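PDB 5OJ3: photosystem II stability/assembly factor HCF136, chloroplastic from Cyanidioschyzon merolae, which is probably essential for photosystem II biogenesis, being required to assemble an early intermediate that contains D2 and cytochrome b559. Local coordinates for residues L245-R256 against F292-W303; G406-F414 against V422-F432. One frame throughout, in Å; residues are numbered along the deposited sequence.

Interaction 1. Residues L245-R256 against F292-W303; sequences LVRETIDATLNR and FFLTWVPGSDFW
The connection that leaves one blade after strand 243-244 packs on the next blade of the propeller, where Val-246 and Ile-250 meet Trp-296, at the end of strand 292-296, and Trp-303, past the turn that follows it. Ile-250 CD1 lies 4.0 Å from the centroid of the Trp-303 five-membered ring, 16° off its normal, a CH-pi contact. The opposite face of that indole is covered by Trp-296 CB, while Trp-303 NE1 bonds to Gly-230 O. With chi2 at 174°, Ile-250 is extended enough for CD1 to meet Leu-294 CD1 tip to tip at 4.0 Å. A second CH-pi contact puts Val-246 CG2 over one face of Trp-296, 4.1 Å from its five-membered ring centroid. At the beginning of the strand, Leu-254 CD2 touches Phe-292 CZ at 3.8 Å. The backbones are tied by Glu-248 N to Asp-301 O (3.1 Å), with the donor almost in line with the C=O (168°). Nearer the surface, Arg-256 CZ stands 4.9 Å from the Phe-302 ring centroid, over its face, in cation-pi geometry; within 245-256 the same guanidinium forms a salt bridge, Arg-256 NH2 to Glu-248 OE1 (2.8 Å). The contact thus joins one blade to the next in a seven-bladed beta-propeller.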
# COMPACT_ATOMS: atom_id res chain seq x y z
N LEU A 245 -9.11 16.14 7.70
CA LEU A 245 -8.03 16.92 7.12
C LEU A 245 -8.37 17.53 5.77
O LEU A 245 -7.75 18.52 5.38
CB LEU A 245 -6.77 16.05 6.96
CG LEU A 245 -5.97 15.73 8.22
CD1 LEU A 245 -4.64 15.08 7.86
CD2 LEU A 245 -5.75 16.98 9.06
N VAL A 246 -9.35 16.97 5.05
CA VAL A 246 -9.70 17.42 3.71
C VAL A 246 -11.10 17.99 3.76
O VAL A 246 -12.08 17.26 3.97
CB VAL A 246 -9.60 16.27 2.69
CG1 VAL A 246 -9.45 16.83 1.29
CG2 VAL A 246 -8.43 15.36 3.03
N ARG A 247 -11.21 19.31 3.57
CA ARG A 247 -12.52 19.96 3.58
C ARG A 247 -13.41 19.44 2.46
O ARG A 247 -14.62 19.26 2.65
CB ARG A 247 -12.36 21.48 3.45
CG ARG A 247 -11.87 22.19 4.69
CD ARG A 247 -11.77 23.69 4.43
NE ARG A 247 -13.08 24.31 4.31
CZ ARG A 247 -13.54 25.25 5.13
NH1 ARG A 247 -12.79 25.68 6.13
NH2 ARG A 247 -14.75 25.76 4.95
N GLU A 248 -12.82 19.18 1.29
CA GLU A 248 -13.57 18.97 0.06
C GLU A 248 -13.54 17.50 -0.33
O GLU A 248 -12.46 16.92 -0.49
CB GLU A 248 -13.00 19.84 -1.06
CG GLU A 248 -14.02 20.23 -2.12
CD GLU A 248 -13.44 21.16 -3.16
OE1 GLU A 248 -12.20 21.31 -3.20
OE2 GLU A 248 -14.23 21.75 -3.93
N THR A 249 -14.72 16.91 -0.50
CA THR A 249 -14.82 15.55 -0.99
C THR A 249 -14.33 15.47 -2.44
O THR A 249 -14.31 16.46 -3.17
CB THR A 249 -16.26 15.04 -0.88
OG1 THR A 249 -17.04 15.56 -1.98
CG2 THR A 249 -16.89 15.50 0.43
N ILE A 250 -13.93 14.26 -2.84
CA ILE A 250 -13.30 14.09 -4.15
C ILE A 250 -14.27 14.42 -5.27
O ILE A 250 -13.92 15.11 -6.24
CB ILE A 250 -12.73 12.67 -4.28
CG1 ILE A 250 -11.50 12.51 -3.38
CG2 ILE A 250 -12.37 12.36 -5.72
CD1 ILE A 250 -10.95 11.10 -3.33
N ASP A 251 -15.52 13.95 -5.16
CA ASP A 251 -16.51 14.25 -6.19
C ASP A 251 -16.91 15.72 -6.18
O ASP A 251 -17.45 16.20 -7.18
CB ASP A 251 -17.74 13.37 -6.02
CG ASP A 251 -17.47 11.92 -6.36
OD1 ASP A 251 -16.57 11.33 -5.71
OD2 ASP A 251 -18.14 11.36 -7.25
N ALA A 252 -16.66 16.45 -5.09
CA ALA A 252 -16.83 17.89 -5.13
C ALA A 252 -15.78 18.54 -6.02
O ALA A 252 -16.08 19.50 -6.75
CB ALA A 252 -16.77 18.48 -3.72
N THR A 253 -14.55 18.03 -5.98
CA THR A 253 -13.49 18.56 -6.85
C THR A 253 -13.56 17.96 -8.24
O THR A 253 -13.25 18.64 -9.23
CB THR A 253 -12.12 18.30 -6.23
OG1 THR A 253 -11.66 17.00 -6.63
CG2 THR A 253 -12.19 18.36 -4.72
N LEU A 254 -13.97 16.69 -8.36
CA LEU A 254 -14.15 16.10 -9.68
C LEU A 254 -15.22 16.84 -10.47
O LEU A 254 -15.15 16.92 -11.70
CB LEU A 254 -14.49 14.62 -9.57
CG LEU A 254 -13.32 13.69 -9.23
CD1 LEU A 254 -13.77 12.24 -9.21
CD2 LEU A 254 -12.16 13.89 -10.20
N ASN A 255 -16.20 17.42 -9.79
CA ASN A 255 -17.18 18.30 -10.41
C ASN A 255 -16.62 19.69 -10.71
O ASN A 255 -17.37 20.62 -11.02
CB ASN A 255 -18.41 18.43 -9.50
CG ASN A 255 -19.65 18.87 -10.26
OD1 ASN A 255 -19.85 18.49 -11.42
ND2 ASN A 255 -20.47 19.69 -9.62
N ARG A 256 -15.30 19.82 -10.62
CA ARG A 256 -14.63 21.10 -10.75
C ARG A 256 -13.42 21.04 -11.69
O ARG A 256 -12.74 22.05 -11.86
CB ARG A 256 -14.20 21.60 -9.35
CG ARG A 256 -13.76 23.05 -9.24
CD ARG A 256 -13.78 23.53 -7.80
NE ARG A 256 -13.10 22.61 -6.88
CZ ARG A 256 -11.79 22.58 -6.68
NH1 ARG A 256 -10.99 23.42 -7.32
NH2 ARG A 256 -11.27 21.70 -5.83
N PHE A 292 -7.81 7.85 -13.84
CA PHE A 292 -6.82 8.86 -13.50
C PHE A 292 -6.19 8.42 -12.19
O PHE A 292 -6.33 7.26 -11.78
CB PHE A 292 -7.48 10.24 -13.41
CG PHE A 292 -8.61 10.31 -12.43
CD1 PHE A 292 -9.89 9.94 -12.80
CD2 PHE A 292 -8.39 10.76 -11.14
CE1 PHE A 292 -10.92 9.99 -11.89
CE2 PHE A 292 -9.43 10.81 -10.23
CZ PHE A 292 -10.70 10.43 -10.61
N PHE A 293 -5.47 9.32 -11.53
CA PHE A 293 -5.03 9.06 -10.17
C PHE A 293 -5.11 10.36 -9.37
O PHE A 293 -5.27 11.45 -9.92
CB PHE A 293 -3.63 8.44 -10.14
CG PHE A 293 -2.53 9.33 -10.63
CD1 PHE A 293 -2.27 9.44 -11.99
CD2 PHE A 293 -1.73 10.03 -9.75
CE1 PHE A 293 -1.25 10.25 -12.45
CE2 PHE A 293 -0.71 10.84 -10.20
CZ PHE A 293 -0.47 10.95 -11.56
N LEU A 294 -5.00 10.22 -8.05
CA LEU A 294 -5.23 11.32 -7.12
C LEU A 294 -4.09 11.39 -6.12
O LEU A 294 -3.51 10.37 -5.73
CB LEU A 294 -6.56 11.16 -6.37
CG LEU A 294 -7.84 11.20 -7.20
CD1 LEU A 294 -8.86 10.20 -6.68
CD2 LEU A 294 -8.43 12.60 -7.19
N THR A 295 -3.77 12.61 -5.69
CA THR A 295 -2.75 12.84 -4.69
C THR A 295 -3.24 13.87 -3.69
O THR A 295 -4.11 14.70 -3.99
CB THR A 295 -1.43 13.34 -5.30
OG1 THR A 295 -1.60 14.67 -5.81
CG2 THR A 295 -0.96 12.42 -6.42
N TRP A 296 -2.68 13.82 -2.48
CA TRP A 296 -2.95 14.79 -1.44
C TRP A 296 -1.67 15.05 -0.67
O TRP A 296 -1.04 14.10 -0.18
CB TRP A 296 -4.05 14.30 -0.48
CG TRP A 296 -4.44 15.33 0.55
CD1 TRP A 296 -5.32 16.35 0.39
CD2 TRP A 296 -3.93 15.44 1.88
NE1 TRP A 296 -5.41 17.09 1.54
CE2 TRP A 296 -4.57 16.55 2.48
CE3 TRP A 296 -3.01 14.71 2.64
CZ2 TRP A 296 -4.31 16.94 3.79
CZ3 TRP A 296 -2.76 15.10 3.94
CH2 TRP A 296 -3.41 16.21 4.50
N VAL A 297 -1.28 16.31 -0.57
CA VAL A 297 -0.13 16.70 0.24
C VAL A 297 -0.66 17.49 1.43
O VAL A 297 -1.69 18.16 1.31
CB VAL A 297 0.90 17.50 -0.58
CG1 VAL A 297 1.11 16.86 -1.95
CG2 VAL A 297 0.50 18.95 -0.70
N PRO A 298 -0.04 17.38 2.61
CA PRO A 298 -0.56 18.07 3.79
C PRO A 298 -0.80 19.55 3.55
O PRO A 298 -0.04 20.21 2.83
CB PRO A 298 0.55 17.85 4.83
CG PRO A 298 1.16 16.55 4.44
CD PRO A 298 1.11 16.51 2.93
N GLY A 299 -1.88 20.06 4.13
CA GLY A 299 -2.24 21.45 4.03
C GLY A 299 -3.22 21.79 2.92
O GLY A 299 -3.89 22.82 3.00
N SER A 300 -3.33 20.96 1.89
CA SER A 300 -4.26 21.24 0.81
C SER A 300 -5.66 20.78 1.18
O SER A 300 -5.84 19.78 1.89
CB SER A 300 -3.81 20.57 -0.49
OG SER A 300 -3.72 19.17 -0.34
N ASP A 301 -6.66 21.51 0.69
CA ASP A 301 -8.05 21.29 1.06
C ASP A 301 -8.73 20.25 0.19
O ASP A 301 -9.94 20.03 0.35
CB ASP A 301 -8.82 22.61 0.99
CG ASP A 301 -8.37 23.61 2.04
OD1 ASP A 301 -8.28 23.22 3.22
OD2 ASP A 301 -8.09 24.77 1.68
N PHE A 302 -8.01 19.62 -0.73
CA PHE A 302 -8.62 18.67 -1.64
C PHE A 302 -7.55 17.78 -2.25
O PHE A 302 -6.38 18.15 -2.32
CB PHE A 302 -9.38 19.42 -2.75
CG PHE A 302 -8.55 20.46 -3.47
CD1 PHE A 302 -8.66 21.80 -3.17
CD2 PHE A 302 -7.61 20.07 -4.42
CE1 PHE A 302 -7.89 22.74 -3.82
CE2 PHE A 302 -6.83 21.01 -5.07
CZ PHE A 302 -6.97 22.34 -4.77
N TRP A 303 -7.97 16.58 -2.67
CA TRP A 303 -7.11 15.78 -3.52
C TRP A 303 -6.94 16.49 -4.86
O TRP A 303 -7.85 17.16 -5.35
CB TRP A 303 -7.69 14.38 -3.74
CG TRP A 303 -7.70 13.47 -2.54
CD1 TRP A 303 -8.57 13.50 -1.49
CD2 TRP A 303 -6.81 12.37 -2.30
NE1 TRP A 303 -8.27 12.50 -0.60
CE2 TRP A 303 -7.20 11.79 -1.08
CE3 TRP A 303 -5.73 11.82 -3.00
CZ2 TRP A 303 -6.53 10.69 -0.53
CZ3 TRP A 303 -5.08 10.73 -2.46
CH2 TRP A 303 -5.48 10.17 -1.24

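Interaction 2. Residues G406-F414 against V422-F432; sequences GANLYKIKF and VLGADGVLLKF
One face of the Phe-432 ring receives the edge of Phe-414, an edge-to-face pair with centroids 5.3 Å apart and planes at 64°. Phe-414 CE2 makes the approach, 4.0 Å from Phe-432 CD2 and displaced toward the rim of the ring; Trp-109 also meets Phe-432. At the other end of the hairpin, the Tyr-410 ring brings CE2 within 3.8 Å of Ala-425 CB. Between these aromatic ends the strands pair antiparallel, and the register slips by one residue. Leu-423 O takes a bond from Tyr-410 N (3.0 Å) and a weak one from Lys-411 N (3.3 Å), so two residues face one: a classic beta bulge. The return bond, Leu-423 N to Lys-411 O, is nearly straight (2.9 Å, 165°). On the buried face, the two methyls of Val-422 diverge: CG1, anti to the backbone N at 170°, crosses to Leu-409 CD2 (3.9 Å), and Val-422 CG2 runs alongside Ile-412 and meets Ile-412 CG2 at 3.8 Å. Loss of both methyls to an alanine here would probably open a gap beside Leu-409 CD2 and Ile-412 CG2. Leu-409 CD2 also packs on Leu-430 CD1, and Met-386 of the preceding blade covers this cluster. Strand 109-111 pairs with 429-432, so N- and C-terminal strands share one sheet, the Velcro-like ring closure of beta-propellers.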
# COMPACT_ATOMS: atom_id res chain seq x y z
N GLY A 406 0.41 -21.05 -9.72
CA GLY A 406 -0.67 -21.41 -8.81
C GLY A 406 -0.80 -20.43 -7.65
O GLY A 406 -1.82 -19.73 -7.55
N ALA A 407 0.20 -20.37 -6.78
CA ALA A 407 0.16 -19.45 -5.66
C ALA A 407 0.26 -18.01 -6.15
O ALA A 407 1.07 -17.70 -7.03
CB ALA A 407 1.28 -19.76 -4.67
N ASN A 408 -0.56 -17.14 -5.58
CA ASN A 408 -0.65 -15.75 -6.02
C ASN A 408 0.17 -14.84 -5.12
O ASN A 408 0.32 -15.08 -3.93
CB ASN A 408 -2.11 -15.30 -6.03
CG ASN A 408 -2.94 -16.02 -7.06
OD1 ASN A 408 -2.43 -16.48 -8.09
ND2 ASN A 408 -4.24 -16.15 -6.79
N LEU A 409 0.71 -13.77 -5.72
CA LEU A 409 1.58 -12.82 -5.02
C LEU A 409 1.01 -11.42 -5.20
O LEU A 409 0.91 -10.94 -6.33
CB LEU A 409 3.02 -12.90 -5.54
CG LEU A 409 3.67 -14.27 -5.32
CD1 LEU A 409 5.13 -14.24 -5.74
CD2 LEU A 409 3.55 -14.68 -3.86
N TYR A 410 0.67 -10.76 -4.09
CA TYR A 410 -0.10 -9.52 -4.15
C TYR A 410 0.65 -8.28 -3.68
O TYR A 410 0.29 -7.18 -4.11
CB TYR A 410 -1.38 -9.66 -3.31
CG TYR A 410 -2.37 -10.67 -3.84
CD1 TYR A 410 -2.47 -10.94 -5.20
CD2 TYR A 410 -3.20 -11.37 -2.97
CE1 TYR A 410 -3.38 -11.87 -5.68
CE2 TYR A 410 -4.11 -12.30 -3.44
CZ TYR A 410 -4.20 -12.54 -4.80
OH TYR A 410 -5.10 -13.47 -5.27
N LYS A 411 1.66 -8.41 -2.82
CA LYS A 411 2.18 -7.24 -2.12
C LYS A 411 3.63 -7.47 -1.72
O LYS A 411 3.98 -8.54 -1.22
CB LYS A 411 1.32 -6.93 -0.89
CG LYS A 411 1.61 -5.60 -0.22
CD LYS A 411 0.87 -5.51 1.11
CE LYS A 411 1.55 -4.56 2.07
NZ LYS A 411 1.54 -3.16 1.56
N ILE A 412 4.46 -6.45 -1.93
CA ILE A 412 5.85 -6.45 -1.51
C ILE A 412 6.09 -5.26 -0.59
O ILE A 412 5.62 -4.15 -0.86
CB ILE A 412 6.82 -6.42 -2.70
CG1 ILE A 412 6.35 -7.38 -3.80
CG2 ILE A 412 8.24 -6.77 -2.25
CD1 ILE A 412 7.33 -7.55 -4.94
N LYS A 413 6.83 -5.49 0.49
CA LYS A 413 7.09 -4.48 1.51
C LYS A 413 8.50 -4.64 2.06
O LYS A 413 8.85 -5.72 2.56
CB LYS A 413 6.06 -4.58 2.64
CG LYS A 413 6.03 -3.41 3.59
CD LYS A 413 4.99 -3.64 4.65
CE LYS A 413 4.67 -2.35 5.38
NZ LYS A 413 3.23 -2.32 5.74
N PHE A 414 9.30 -3.59 1.97
CA PHE A 414 10.62 -3.57 2.58
C PHE A 414 10.60 -2.76 3.87
O PHE A 414 9.78 -1.85 4.04
CB PHE A 414 11.66 -2.98 1.62
CG PHE A 414 12.03 -3.89 0.48
CD1 PHE A 414 11.16 -4.10 -0.57
CD2 PHE A 414 13.26 -4.54 0.48
CE1 PHE A 414 11.50 -4.94 -1.62
CE2 PHE A 414 13.61 -5.38 -0.56
CZ PHE A 414 12.73 -5.58 -1.61
N VAL A 422 7.06 -10.71 1.07
CA VAL A 422 6.06 -10.73 0.02
C VAL A 422 4.85 -11.50 0.54
O VAL A 422 5.00 -12.61 1.07
CB VAL A 422 6.59 -11.37 -1.27
CG1 VAL A 422 5.46 -11.62 -2.27
CG2 VAL A 422 7.67 -10.50 -1.89
N LEU A 423 3.67 -10.93 0.38
CA LEU A 423 2.44 -11.50 0.92
C LEU A 423 1.57 -11.97 -0.23
O LEU A 423 1.41 -11.27 -1.24
CB LEU A 423 1.68 -10.48 1.78
CG LEU A 423 2.47 -9.81 2.91
CD1 LEU A 423 1.79 -8.52 3.31
CD2 LEU A 423 2.68 -10.73 4.10
N GLY A 424 1.00 -13.16 -0.09
CA GLY A 424 0.23 -13.77 -1.15
C GLY A 424 -0.98 -14.51 -0.62
O GLY A 424 -1.23 -14.55 0.59
N ALA A 425 -1.73 -15.09 -1.55
CA ALA A 425 -2.90 -15.89 -1.20
C ALA A 425 -2.47 -17.27 -0.73
O ALA A 425 -1.34 -17.71 -0.95
CB ALA A 425 -3.85 -15.99 -2.39
N ASP A 426 -3.41 -17.97 -0.09
CA ASP A 426 -3.18 -19.30 0.48
C ASP A 426 -1.98 -19.26 1.43
O ASP A 426 -1.13 -20.14 1.45
CB ASP A 426 -3.01 -20.33 -0.65
CG ASP A 426 -2.89 -21.77 -0.16
OD1 ASP A 426 -1.81 -22.21 0.29
OD2 ASP A 426 -3.90 -22.50 -0.25
N GLY A 427 -1.89 -18.19 2.22
CA GLY A 427 -0.91 -18.16 3.28
C GLY A 427 0.52 -18.19 2.80
O GLY A 427 1.38 -18.72 3.50
N VAL A 428 0.79 -17.70 1.60
CA VAL A 428 2.13 -17.71 1.05
C VAL A 428 2.85 -16.45 1.50
O VAL A 428 2.41 -15.33 1.21
CB VAL A 428 2.10 -17.82 -0.49
CG1 VAL A 428 3.50 -17.67 -1.05
CG2 VAL A 428 1.52 -19.16 -0.90
N LEU A 429 3.96 -16.63 2.23
CA LEU A 429 4.79 -15.51 2.66
C LEU A 429 6.25 -15.82 2.37
O LEU A 429 6.77 -16.87 2.76
CB LEU A 429 4.61 -15.26 4.16
CG LEU A 429 5.71 -14.56 4.96
CD1 LEU A 429 5.80 -13.12 4.54
CD2 LEU A 429 5.36 -14.66 6.43
N LEU A 430 6.91 -14.88 1.69
CA LEU A 430 8.30 -15.01 1.30
C LEU A 430 9.11 -13.94 2.02
O LEU A 430 8.69 -12.79 2.12
CB LEU A 430 8.49 -14.86 -0.22
CG LEU A 430 7.82 -15.77 -1.25
CD1 LEU A 430 6.31 -15.63 -1.25
CD2 LEU A 430 8.35 -15.43 -2.62
N LYS A 431 10.27 -14.33 2.53
CA LYS A 431 11.14 -13.44 3.28
C LYS A 431 12.38 -13.15 2.46
O LYS A 431 12.92 -14.03 1.78
CB LYS A 431 11.53 -14.07 4.63
CG LYS A 431 12.82 -13.52 5.21
CD LYS A 431 12.96 -13.82 6.68
CE LYS A 431 14.08 -12.99 7.28
NZ LYS A 431 15.32 -13.09 6.46
N PHE A 432 12.84 -11.90 2.52
CA PHE A 432 13.87 -11.43 1.61
C PHE A 432 15.24 -11.80 2.15
O PHE A 432 15.50 -11.69 3.35
CB PHE A 432 13.78 -9.92 1.41
CG PHE A 432 14.78 -9.38 0.43
CD1 PHE A 432 14.76 -9.80 -0.89
CD2 PHE A 432 15.73 -8.47 0.83
CE1 PHE A 432 15.69 -9.31 -1.79
CE2 PHE A 432 16.66 -7.97 -0.07
CZ PHE A 432 16.63 -8.39 -1.38

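Overall arrangement
Interactions 1 and 2 lie on opposite sides of the chain's centre, their own centres 32 Å apart and their nearest atoms about 15 Å apart, so they do not touch. Along the chain they come in series, 245-256 with 292-303 closing before 406-414 with 422-432 opens. They share no sheet: interaction 1 joins the connection after strand 243-244 to the next sheet, 272-307, whereas interaction 2 lies within the sheet that combines strands 409-414, 420-424 and 429-432 with strand 109-111. Sheets 314-356 and 366-398 come between them in sequence. In the seven-bladed torus, interaction 1 lies between successive blades, interaction 2 inside the blade that strand 109-111 completes, where the ring closes.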